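Local coordinates for monosaccharide ABC transporter substrate-binding protein, CUT2 family (Bradyrhizobium sp., PDB 4YHS), which probably captures a monosaccharide or similar small solute outside the inner membrane and delivers it to an ABC transporter of the CUT2 family, at residues A[44-49]-A[324-329]; A[63-66]-A[72-75]; A[146-151]-A[300-305]; A[156-161]-A[307-312]. One frame throughout, in Å; residues are numbered along the deposited sequence.

Contact 1 (A[44-49]-A[324-329]); sequences SSDVKY and GPKIFV
K326 points at strand 43-49 and meets the carboxylate end of D46 at the protein surface, and their salt bridge is the whole of the direct contact. K326 NZ donates to D46 OD1 at 3.1 Å. It arrives on the syn side of that oxygen, 22° out of the carboxylate plane, while OD2 stays farther from the same nitrogen at 3.7 Å, so the ammonium is held mainly by OD1. The lysine starts with CG anti to its backbone N (chi1 180°), kinks once at chi2 (82°), then runs straight to NZ, its CD and CE passing close to OD1. With an alanine here, D46 would probably lose its cationic mate and its carboxylate would be freer to turn in solvent. The polar groups nearby have partners of their own: K48 NZ forms a salt bridge with D30, Y49 OH is hydrogen-bonded to D308, and V329 O accepts from N334. Backbone groups are taken up by strand 29-35, with S45, V47 and Y49 pairing along one of its edges and G324 and K326 along the other. In this mixed sheet of the binding-protein fold, the bridge therefore spans the middle strand, joining 43-49 to K326 at the break in strand 322-331. Farther along, Y49 and P325 pack on helix 299-314, and I327 and V329 rest against helix 164-178.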
loop_
_atom_site.group_PDB
_atom_site.type_symbol
_atom_site.label_atom_id
_atom_site.label_comp_id
_atom_site.label_asym_id
_atom_site.label_seq_id
_atom_site.Cartn_x
_atom_site.Cartn_y
_atom_site.Cartn_z
ATOM N N SER A 44 -17.494 -2.489 -3.896
ATOM C CA SER A 44 -16.790 -2.619 -2.619
ATOM C C SER A 44 -17.796 -2.660 -1.470
ATOM O O SER A 44 -18.771 -1.940 -1.501
ATOM C CB SER A 44 -15.813 -1.447 -2.446
ATOM O OG SER A 44 -15.067 -1.531 -1.248
ATOM N N SER A 45 -17.572 -3.486 -0.449
ATOM C CA SER A 45 -18.375 -3.349 0.775
ATOM C C SER A 45 -17.457 -3.443 1.995
ATOM O O SER A 45 -16.439 -4.134 1.968
ATOM C CB SER A 45 -19.470 -4.406 0.843
ATOM O OG SER A 45 -18.916 -5.688 0.787
ATOM N N ASP A 46 -17.811 -2.732 3.055
ATOM C CA ASP A 46 -17.005 -2.745 4.272
ATOM C C ASP A 46 -17.289 -4.000 5.086
ATOM O O ASP A 46 -18.451 -4.342 5.317
ATOM C CB ASP A 46 -17.286 -1.494 5.113
ATOM C CG ASP A 46 -16.860 -0.238 4.427
ATOM O OD1 ASP A 46 -16.102 -0.333 3.438
ATOM O OD2 ASP A 46 -17.286 0.843 4.864
ATOM N N VAL A 47 -16.216 -4.664 5.524
ATOM C CA VAL A 47 -16.285 -5.846 6.386
ATOM C C VAL A 47 -15.149 -5.883 7.420
ATOM O O VAL A 47 -14.069 -5.374 7.173
ATOM C CB VAL A 47 -16.211 -7.132 5.550
ATOM C CG1 VAL A 47 -17.486 -7.330 4.769
ATOM C CG2 VAL A 47 -14.970 -7.098 4.620
ATOM N N LYS A 48 -15.406 -6.495 8.580
ATOM C CA LYS A 48 -14.329 -6.856 9.512
ATOM C C LYS A 48 -13.636 -8.110 9.025
ATOM O O LYS A 48 -14.310 -9.124 8.732
ATOM C CB LYS A 48 -14.884 -7.098 10.922
ATOM C CG LYS A 48 -15.588 -5.912 11.505
ATOM C CD LYS A 48 -14.586 -4.885 11.974
ATOM C CE LYS A 48 -15.243 -3.832 12.851
ATOM N NZ LYS A 48 -14.220 -2.952 13.475
ATOM N N TYR A 49 -12.306 -8.062 8.947
ATOM C CA TYR A 49 -11.551 -9.233 8.547
ATOM C C TYR A 49 -11.173 -10.009 9.796
ATOM O O TYR A 49 -10.563 -9.454 10.711
ATOM C CB TYR A 49 -10.282 -8.889 7.758
ATOM C CG TYR A 49 -9.690 -10.142 7.169
ATOM C CD1 TYR A 49 -8.836 -10.945 7.906
ATOM C CD2 TYR A 49 -10.041 -10.558 5.910
ATOM C CE1 TYR A 49 -8.343 -12.130 7.385
ATOM C CE2 TYR A 49 -9.550 -11.734 5.372
ATOM C CZ TYR A 49 -8.703 -12.516 6.105
ATOM O OH TYR A 49 -8.234 -13.703 5.561
ATOM N N GLY A 324 -9.002 -5.895 0.713
ATOM C CA GLY A 324 -7.932 -5.043 1.201
ATOM C C GLY A 324 -8.284 -4.422 2.537
ATOM O O GLY A 324 -9.461 -4.292 2.875
ATOM N N PRO A 325 -7.264 -4.038 3.316
ATOM C CA PRO A 325 -7.563 -3.221 4.489
ATOM C C PRO A 325 -8.325 -1.952 4.079
ATOM O O PRO A 325 -8.126 -1.436 2.988
ATOM C CB PRO A 325 -6.179 -2.867 5.031
ATOM C CG PRO A 325 -5.304 -3.953 4.556
ATOM C CD PRO A 325 -5.820 -4.315 3.209
ATOM N N LYS A 326 -9.210 -1.493 4.943
ATOM C CA LYS A 326 -9.905 -0.235 4.711
ATOM C C LYS A 326 -8.934 0.902 4.885
ATOM O O LYS A 326 -8.303 1.071 5.928
ATOM C CB LYS A 326 -11.085 -0.088 5.664
ATOM C CG LYS A 326 -11.869 1.181 5.515
ATOM C CD LYS A 326 -12.850 1.047 4.382
ATOM C CE LYS A 326 -13.688 2.318 4.165
ATOM N NZ LYS A 326 -14.456 2.215 2.890
ATOM N N ILE A 327 -8.819 1.716 3.855
ATOM C CA ILE A 327 -7.854 2.800 3.891
ATOM C C ILE A 327 -8.408 3.936 4.750
ATOM O O ILE A 327 -9.591 4.266 4.665
ATOM C CB ILE A 327 -7.541 3.279 2.474
ATOM C CG1 ILE A 327 -6.776 2.200 1.724
ATOM C CG2 ILE A 327 -6.738 4.596 2.508
ATOM C CD1 ILE A 327 -6.874 2.339 0.209
ATOM N N PHE A 328 -7.535 4.518 5.583
ATOM C CA PHE A 328 -7.890 5.619 6.466
ATOM C C PHE A 328 -6.739 6.598 6.505
ATOM O O PHE A 328 -5.576 6.230 6.273
ATOM C CB PHE A 328 -8.219 5.140 7.895
ATOM C CG PHE A 328 -7.099 4.379 8.571
ATOM C CD1 PHE A 328 -6.980 3.002 8.403
ATOM C CD2 PHE A 328 -6.208 5.019 9.415
ATOM C CE1 PHE A 328 -5.970 2.273 9.036
ATOM C CE2 PHE A 328 -5.183 4.303 10.039
ATOM C CZ PHE A 328 -5.070 2.932 9.852
ATOM N N VAL A 329 -7.076 7.854 6.803
ATOM C CA VAL A 329 -6.083 8.908 6.768
ATOM C C VAL A 329 -5.513 9.057 8.181
ATOM O O VAL A 329 -6.257 9.202 9.140
ATOM C CB VAL A 329 -6.677 10.231 6.274
ATOM C CG1 VAL A 329 -5.688 11.354 6.426
ATOM C CG2 VAL A 329 -7.134 10.094 4.805
#

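Contact 2 (A[63-66]-A[72-75]); sequences VSFP and YWLG
W73 turns its indole toward F65 and P66, at the point where strand 60-65 gives way to the loop before helix 71-87. Its CB already points toward the strand end, and chi1 of -73° sets CG anti to the carbonyl carbon, beside the backbone N. The six-membered half of the indole then meets the two partners in different ways. CE3 comes first: it sits 3.6 Å above the F65 plane, over the centre of that ring, with W73 CE3 3.7 Å from F65 CD2. The two rings form a T-shaped pair with the edge of the indole directed at the phenyl face, the planes at 72°. W73 O also lies by the phenyl, 3.3 Å from F65 CE2. Strand 60-65, helix 71-87 and strand 90-95 make a beta-alpha-beta unit of the periplasmic binding protein domain, and this packing sits at the turn from its first strand into its helix. Further round the indole, P66 CD sits 3.7 Å from the centroid of the W73 six-membered ring, over its face and 12° off the normal, in a CH-pi contact closest to CZ3. CE2 and CZ2 lie under P66 CG, with W73 CZ2 to P66 CG also 3.7 Å. Proline thus covers one indole face, while Y72 CD1 lies over the opposite face toward the rim. Beyond these three, H67 makes an edge-to-face contact with W73, whose backbone N donates to D70 OD1. A bound Bis-Tris molecule, probably from the crystallisation liquor, lies about 4 Å from the W73 side chain.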
loop_
_atom_site.group_PDB
_atom_site.type_symbol
_atom_site.label_atom_id
_atom_site.label_comp_id
_atom_site.label_asym_id
_atom_site.label_seq_id
_atom_site.Cartn_x
_atom_site.Cartn_y
_atom_site.Cartn_z
ATOM N N VAL A 63 6.754 -17.687 -0.360
ATOM C CA VAL A 63 6.408 -16.274 -0.502
ATOM C C VAL A 63 7.466 -15.628 -1.394
ATOM O O VAL A 63 8.648 -15.645 -1.067
ATOM C CB VAL A 63 6.320 -15.539 0.858
ATOM C CG1 VAL A 63 5.779 -14.108 0.648
ATOM C CG2 VAL A 63 5.414 -16.312 1.798
ATOM N N SER A 64 7.015 -15.047 -2.507
ATOM C CA SER A 64 7.894 -14.421 -3.511
ATOM C C SER A 64 7.685 -12.907 -3.572
ATOM O O SER A 64 6.581 -12.424 -3.873
ATOM C CB SER A 64 7.631 -15.065 -4.879
ATOM O OG SER A 64 8.243 -14.360 -5.944
ATOM N N PHE A 65 8.736 -12.172 -3.213
ATOM C CA PHE A 65 8.719 -10.715 -3.149
ATOM C C PHE A 65 9.469 -10.141 -4.334
ATOM O O PHE A 65 10.388 -10.786 -4.862
ATOM C CB PHE A 65 9.391 -10.222 -1.873
ATOM C CG PHE A 65 8.464 -10.051 -0.681
ATOM C CD1 PHE A 65 7.283 -10.728 -0.574
ATOM C CD2 PHE A 65 8.831 -9.177 0.347
ATOM C CE1 PHE A 65 6.455 -10.526 0.566
ATOM C CE2 PHE A 65 8.044 -8.984 1.449
ATOM C CZ PHE A 65 6.868 -9.637 1.573
ATOM N N PRO A 66 9.091 -8.934 -4.770
ATOM C CA PRO A 66 9.839 -8.266 -5.844
ATOM C C PRO A 66 11.263 -7.884 -5.426
ATOM O O PRO A 66 12.182 -7.885 -6.260
ATOM C CB PRO A 66 8.999 -7.017 -6.124
ATOM C CG PRO A 66 8.276 -6.756 -4.837
ATOM C CD PRO A 66 7.994 -8.105 -4.254
ATOM N N TYR A 72 8.425 -0.287 2.837
ATOM C CA TYR A 72 7.139 -0.811 2.438
ATOM C C TYR A 72 7.187 -2.341 2.394
ATOM O O TYR A 72 6.393 -3.004 3.054
ATOM C CB TYR A 72 6.710 -0.256 1.071
ATOM C CG TYR A 72 5.284 -0.661 0.727
ATOM C CD1 TYR A 72 5.000 -1.882 0.110
ATOM C CD2 TYR A 72 4.223 0.181 1.036
ATOM C CE1 TYR A 72 3.685 -2.258 -0.172
ATOM C CE2 TYR A 72 2.914 -0.169 0.732
ATOM C CZ TYR A 72 2.655 -1.390 0.118
ATOM O OH TYR A 72 1.359 -1.765 -0.175
ATOM N N TRP A 73 8.108 -2.911 1.627
ATOM C CA TRP A 73 8.183 -4.369 1.531
ATOM C C TRP A 73 8.731 -4.994 2.812
ATOM O O TRP A 73 8.385 -6.133 3.134
ATOM C CB TRP A 73 8.974 -4.775 0.258
ATOM C CG TRP A 73 8.067 -4.497 -0.909
ATOM C CD1 TRP A 73 8.006 -3.355 -1.664
ATOM C CD2 TRP A 73 7.016 -5.345 -1.396
ATOM N NE1 TRP A 73 7.002 -3.455 -2.596
ATOM C CE2 TRP A 73 6.387 -4.671 -2.456
ATOM C CE3 TRP A 73 6.554 -6.610 -1.040
ATOM C CZ2 TRP A 73 5.313 -5.219 -3.158
ATOM C CZ3 TRP A 73 5.471 -7.159 -1.763
ATOM C CH2 TRP A 73 4.889 -6.470 -2.799
ATOM N N LEU A 74 9.517 -4.253 3.597
ATOM C CA LEU A 74 9.853 -4.730 4.932
ATOM C C LEU A 74 8.589 -4.869 5.785
ATOM O O LEU A 74 8.437 -5.810 6.551
ATOM C CB LEU A 74 10.864 -3.784 5.586
ATOM C CG LEU A 74 11.553 -4.226 6.871
ATOM C CD1 LEU A 74 12.414 -5.464 6.618
ATOM C CD2 LEU A 74 12.408 -3.063 7.432
ATOM N N GLY A 75 7.674 -3.918 5.668
ATOM C CA GLY A 75 6.384 -4.030 6.331
ATOM C C GLY A 75 5.564 -5.239 5.896
ATOM O O GLY A 75 4.991 -5.961 6.721
#

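Contact 3 (A[146-151]-A[300-305]); sequences DLVNGI and VIQGRI
L147 and V148 press against Q302, L147 at its backbone carbonyl and V148 at its amide oxygen. The methyl L147 CD1 lies 3.3 Å from Q302 O and continues to the next peptide, 3.8 Å from G303 N. Here chi1 of 171° and chi2 of 64° bring the leucine tip round to the helix, although its CB does not aim there. V148 meets the glutamine's other end: V148 CG2 is 3.5 Å from Q302 OE1, with the two side chains crossing at about a right angle. A water completes the first shell, donating to V148 O and to Q302 OE1, each at 2.8 Å, so the amide oxygen gains a polar partner beside the valine methyl. Strand 144-147 runs in the mixed sheet of one lobe of the periplasmic binding protein fold, and 300-305 belongs to helix 299-314, which covers that sheet. V148 follows L147, its side chain about 6 Å from a bound Bis-Tris, probably from the crystallisation liquor. In the second shell, Q302 NE2 donates to D297 O and Q302 O accepts from S160 OG, which anchors the side-chain amide and the backbone carbonyl. The loop after V148 is tied back to D146: I151 N donates to D146 OD2 at 2.7 Å, from 39° above the carboxylate plane, and G150 N reaches D146 OD1 by a weak bond.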
loop_
_atom_site.group_PDB
_atom_site.type_symbol
_atom_site.label_atom_id
_atom_site.label_comp_id
_atom_site.label_asym_id
_atom_site.label_seq_id
_atom_site.Cartn_x
_atom_site.Cartn_y
_atom_site.Cartn_z
ATOM N N ASP A 146 -2.403 -13.454 -4.737
ATOM C CA ASP A 146 -1.952 -12.179 -5.276
ATOM C C ASP A 146 -1.833 -11.143 -4.147
ATOM O O ASP A 146 -2.841 -10.660 -3.622
ATOM C CB ASP A 146 -2.968 -11.751 -6.358
ATOM C CG ASP A 146 -2.653 -10.439 -7.020
ATOM O OD1 ASP A 146 -1.615 -9.785 -6.716
ATOM O OD2 ASP A 146 -3.495 -10.086 -7.881
ATOM N N LEU A 147 -0.596 -10.780 -3.808
ATOM C CA LEU A 147 -0.297 -9.904 -2.655
ATOM C C LEU A 147 0.200 -8.540 -3.124
ATOM O O LEU A 147 1.184 -8.447 -3.881
ATOM C CB LEU A 147 0.736 -10.567 -1.732
ATOM C CG LEU A 147 1.333 -9.729 -0.580
ATOM C CD1 LEU A 147 0.307 -9.304 0.450
ATOM C CD2 LEU A 147 2.446 -10.508 0.126
ATOM N N VAL A 148 -0.548 -7.511 -2.729
ATOM C CA VAL A 148 -0.209 -6.092 -2.880
ATOM C C VAL A 148 -0.318 -5.533 -4.303
ATOM O O VAL A 148 -1.008 -4.520 -4.503
ATOM C CB VAL A 148 1.205 -5.772 -2.357
ATOM C CG1 VAL A 148 1.514 -4.282 -2.611
ATOM C CG2 VAL A 148 1.300 -6.009 -0.825
ATOM N N ASN A 149 0.362 -6.146 -5.270
ATOM C CA ASN A 149 0.579 -5.478 -6.562
ATOM C C ASN A 149 -0.483 -5.696 -7.631
ATOM O O ASN A 149 -0.762 -4.779 -8.404
ATOM C CB ASN A 149 1.923 -5.893 -7.161
ATOM C CG ASN A 149 3.070 -5.229 -6.491
ATOM O OD1 ASN A 149 2.893 -4.255 -5.758
ATOM N ND2 ASN A 149 4.279 -5.718 -6.767
ATOM N N GLY A 150 -1.061 -6.888 -7.699
ATOM C CA GLY A 150 -2.116 -7.160 -8.663
ATOM C C GLY A 150 -1.589 -7.942 -9.836
ATOM O O GLY A 150 -0.655 -7.535 -10.525
ATOM N N ILE A 151 -2.190 -9.098 -10.029
ATOM C CA ILE A 151 -1.858 -10.032 -11.097
ATOM C C ILE A 151 -3.084 -10.273 -11.954
ATOM O O ILE A 151 -4.179 -10.464 -11.413
ATOM C CB ILE A 151 -1.358 -11.368 -10.488
ATOM C CG1 ILE A 151 -0.021 -11.145 -9.768
ATOM C CG2 ILE A 151 -1.248 -12.479 -11.522
ATOM C CD1 ILE A 151 0.296 -12.276 -8.809
ATOM N N VAL A 300 1.266 -4.095 6.167
ATOM C CA VAL A 300 1.553 -5.227 7.050
ATOM C C VAL A 300 0.380 -6.232 7.067
ATOM O O VAL A 300 0.567 -7.458 6.916
ATOM C CB VAL A 300 1.832 -4.767 8.499
ATOM C CG1 VAL A 300 2.055 -5.946 9.389
ATOM C CG2 VAL A 300 3.027 -3.834 8.590
ATOM N N ILE A 301 -0.815 -5.689 7.242
ATOM C CA ILE A 301 -2.050 -6.454 7.259
ATOM C C ILE A 301 -2.355 -7.106 5.892
ATOM O O ILE A 301 -2.913 -8.202 5.852
ATOM C CB ILE A 301 -3.252 -5.569 7.698
ATOM C CG1 ILE A 301 -2.985 -4.865 9.062
ATOM C CG2 ILE A 301 -4.505 -6.415 7.790
ATOM C CD1 ILE A 301 -2.580 -5.794 10.226
ATOM N N GLN A 302 -2.000 -6.451 4.772
ATOM C CA GLN A 302 -2.070 -7.114 3.471
ATOM C C GLN A 302 -1.242 -8.397 3.487
ATOM O O GLN A 302 -1.720 -9.440 3.022
ATOM C CB GLN A 302 -1.612 -6.182 2.363
ATOM C CG GLN A 302 -2.620 -5.075 2.105
ATOM C CD GLN A 302 -2.134 -4.078 1.089
ATOM O OE1 GLN A 302 -1.741 -4.447 -0.023
ATOM N NE2 GLN A 302 -2.128 -2.796 1.465
ATOM N N GLY A 303 -0.047 -8.344 4.064
ATOM C CA GLY A 303 0.762 -9.534 4.249
ATOM C C GLY A 303 0.095 -10.590 5.123
ATOM O O GLY A 303 0.019 -11.768 4.733
ATOM N N ARG A 304 -0.381 -10.195 6.296
ATOM C CA ARG A 304 -1.101 -11.143 7.172
ATOM C C ARG A 304 -2.322 -11.810 6.498
ATOM O O ARG A 304 -2.525 -13.000 6.654
ATOM C CB ARG A 304 -1.597 -10.445 8.448
ATOM C CG ARG A 304 -0.537 -9.810 9.345
ATOM C CD ARG A 304 -1.163 -9.412 10.672
ATOM N NE ARG A 304 -0.205 -8.829 11.647
ATOM C CZ ARG A 304 0.426 -9.534 12.586
ATOM N NH1 ARG A 304 0.247 -10.859 12.673
ATOM N NH2 ARG A 304 1.233 -8.926 13.471
ATOM N N ILE A 305 -3.152 -11.020 5.808
ATOM C CA ILE A 305 -4.342 -11.544 5.156
ATOM C C ILE A 305 -3.984 -12.579 4.093
ATOM O O ILE A 305 -4.657 -13.596 3.984
ATOM C CB ILE A 305 -5.193 -10.405 4.532
ATOM C CG1 ILE A 305 -5.925 -9.678 5.670
ATOM C CG2 ILE A 305 -6.237 -10.957 3.519
ATOM C CD1 ILE A 305 -6.600 -8.428 5.278
HETATM O O HOH W 1 -1.961 -2.971 -2.345
#

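Contact 4 (A[156-161]-A[307-312]); sequences IAAKSL and VDQAVR
Q309, whose CB faces the strand, lays its amide between A158 and S160, whose CB atoms both face the helix. With chi1 at -81° and an extended chain beyond CG, the carboxamide ends above the K159 peptide. Q309 NE2 donates to K159 O at 3.1 Å in a nearly linear bond (175°). The acceptor lies in the glutamine's amide plane, whereas the donor stands 60° out of the carbonyl plane, so it comes down from above the peptide. A158 CB packs against the nitrogen side of the amide, 3.7 Å from Q309 NE2, and S160 CB against the oxygen side, 3.6 Å from Q309 OE1. The K159 CB points away from the helix, and its NZ forms a salt bridge with D146. S160 OG is taken by Q302, about two turns back along the helix. The axes of strand 158-160 and helix 307-312 come within 9.1 Å and run nearly antiparallel. Replacing Q309 with a leucine would probably leave K159 O and V320 O, the second acceptor of NE2, without this donor inside a buried interface. The chemistry implies that a single amide nitrogen, by bonding carbonyls of two separate backbone segments, ties helix 299-314 to the sheet and to the chain leading into strand 322-331.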
loop_
_atom_site.group_PDB
_atom_site.type_symbol
_atom_site.label_atom_id
_atom_site.label_comp_id
_atom_site.label_asym_id
_atom_site.label_seq_id
_atom_site.Cartn_x
_atom_site.Cartn_y
_atom_site.Cartn_z
ATOM N N ILE A 156 -5.448 -17.099 -10.184
ATOM C CA ILE A 156 -5.209 -16.608 -8.842
ATOM C C ILE A 156 -6.365 -17.046 -7.930
ATOM O O ILE A 156 -7.536 -16.913 -8.305
ATOM C CB ILE A 156 -5.082 -15.082 -8.873
ATOM C CG1 ILE A 156 -3.747 -14.684 -9.505
ATOM C CG2 ILE A 156 -5.256 -14.466 -7.499
ATOM C CD1 ILE A 156 -2.536 -15.110 -8.730
ATOM N N ALA A 157 -6.060 -17.558 -6.740
ATOM C CA ALA A 157 -7.124 -18.011 -5.827
ATOM C C ALA A 157 -7.712 -16.872 -4.997
ATOM O O ALA A 157 -8.878 -16.937 -4.607
ATOM C CB ALA A 157 -6.598 -19.133 -4.892
ATOM N N ALA A 158 -6.892 -15.867 -4.675
ATOM C CA ALA A 158 -7.322 -14.773 -3.793
ATOM C C ALA A 158 -6.415 -13.576 -3.989
ATOM O O ALA A 158 -5.260 -13.750 -4.347
ATOM C CB ALA A 158 -7.283 -15.168 -2.330
ATOM N N LYS A 159 -6.961 -12.383 -3.724
ATOM C CA LYS A 159 -6.197 -11.141 -3.708
ATOM C C LYS A 159 -6.206 -10.516 -2.323
ATOM O O LYS A 159 -7.235 -10.492 -1.635
ATOM C CB LYS A 159 -6.752 -10.152 -4.729
ATOM C CG LYS A 159 -6.678 -10.625 -6.184
ATOM C CD LYS A 159 -7.353 -9.665 -7.141
ATOM C CE LYS A 159 -7.243 -10.178 -8.571
ATOM N NZ LYS A 159 -5.890 -9.900 -9.121
ATOM N N SER A 160 -5.041 -10.017 -1.925
ATOM C CA SER A 160 -4.870 -9.197 -0.721
ATOM C C SER A 160 -4.150 -7.925 -1.149
ATOM O O SER A 160 -2.911 -7.902 -1.272
ATOM C CB SER A 160 -4.068 -9.939 0.328
ATOM O OG SER A 160 -3.967 -9.175 1.506
ATOM N N LEU A 161 -4.918 -6.877 -1.391
ATOM C CA LEU A 161 -4.356 -5.669 -1.935
ATOM C C LEU A 161 -5.344 -4.508 -1.870
ATOM O O LEU A 161 -6.526 -4.678 -1.526
ATOM C CB LEU A 161 -3.923 -5.910 -3.385
ATOM C CG LEU A 161 -4.867 -6.739 -4.257
ATOM C CD1 LEU A 161 -6.098 -5.959 -4.636
ATOM C CD2 LEU A 161 -4.108 -7.184 -5.528
ATOM N N VAL A 307 -1.482 -14.646 4.060
ATOM C CA VAL A 307 -1.161 -15.881 4.747
ATOM C C VAL A 307 -2.439 -16.554 5.234
ATOM O O VAL A 307 -2.629 -17.762 5.016
ATOM C CB VAL A 307 -0.207 -15.647 5.933
ATOM C CG1 VAL A 307 -0.052 -16.916 6.812
ATOM C CG2 VAL A 307 1.149 -15.193 5.423
ATOM N N ASP A 308 -3.316 -15.790 5.886
ATOM C CA ASP A 308 -4.583 -16.355 6.361
ATOM C C ASP A 308 -5.418 -16.944 5.227
ATOM O O ASP A 308 -5.957 -18.052 5.338
ATOM C CB ASP A 308 -5.418 -15.305 7.092
ATOM C CG ASP A 308 -6.664 -15.909 7.739
ATOM O OD1 ASP A 308 -6.506 -16.837 8.550
ATOM O OD2 ASP A 308 -7.801 -15.477 7.438
ATOM N N GLN A 309 -5.516 -16.206 4.130
ATOM C CA GLN A 309 -6.196 -16.694 2.954
ATOM C C GLN A 309 -5.616 -18.049 2.468
ATOM O O GLN A 309 -6.363 -18.993 2.166
ATOM C CB GLN A 309 -6.096 -15.660 1.833
ATOM C CG GLN A 309 -7.090 -14.486 1.903
ATOM C CD GLN A 309 -6.742 -13.416 0.912
ATOM O OE1 GLN A 309 -5.568 -13.229 0.589
ATOM N NE2 GLN A 309 -7.751 -12.743 0.376
ATOM N N ALA A 310 -4.292 -18.129 2.360
ATOM C CA ALA A 310 -3.647 -19.345 1.880
ATOM C C ALA A 310 -4.031 -20.523 2.756
ATOM O O ALA A 310 -4.387 -21.585 2.260
ATOM C CB ALA A 310 -2.148 -19.199 1.854
ATOM N N VAL A 311 -3.952 -20.324 4.065
ATOM C CA VAL A 311 -4.239 -21.403 5.018
ATOM C C VAL A 311 -5.704 -21.831 4.887
ATOM O O VAL A 311 -6.009 -23.023 4.804
ATOM C CB VAL A 311 -3.888 -20.953 6.458
ATOM C CG1 VAL A 311 -4.357 -21.984 7.501
ATOM C CG2 VAL A 311 -2.343 -20.726 6.567
ATOM N N ARG A 312 -6.606 -20.864 4.800
ATOM C CA ARG A 312 -8.039 -21.188 4.701
ATOM C C ARG A 312 -8.322 -22.037 3.447
ATOM O O ARG A 312 -9.070 -23.023 3.505
ATOM C CB ARG A 312 -8.891 -19.910 4.685
ATOM C CG ARG A 312 -9.013 -19.206 6.030
ATOM C CD ARG A 312 -9.660 -17.798 5.905
ATOM N NE ARG A 312 -9.950 -17.256 7.229
ATOM C CZ ARG A 312 -10.971 -17.640 7.992
ATOM N NH1 ARG A 312 -11.818 -18.579 7.559
ATOM N NH2 ARG A 312 -11.156 -17.089 9.200
#

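Overall arrangement
Contact 1 is the surface member, a lone charge pair, while contacts 2, 3 and 4 are buried and rely on rings, methyls and amides. All four reach the same mixed sheet. Contacts 3 and 4 use the same helix, 299-314, against the neighbouring strands 144-147 and 158-160, and polar bonds between those strands and to the shared helix tie the two together. Contact 2 abuts contact 3 where W73 packs on V148 and N149, near the bound Bis-Tris; contact 4 lies farther along the helix, away from the chain centre, with polar amide chemistry. Contact 1 meets that helix through P325, which packs on Q302 of contact 3, and through Y49, which connects it to contact 4.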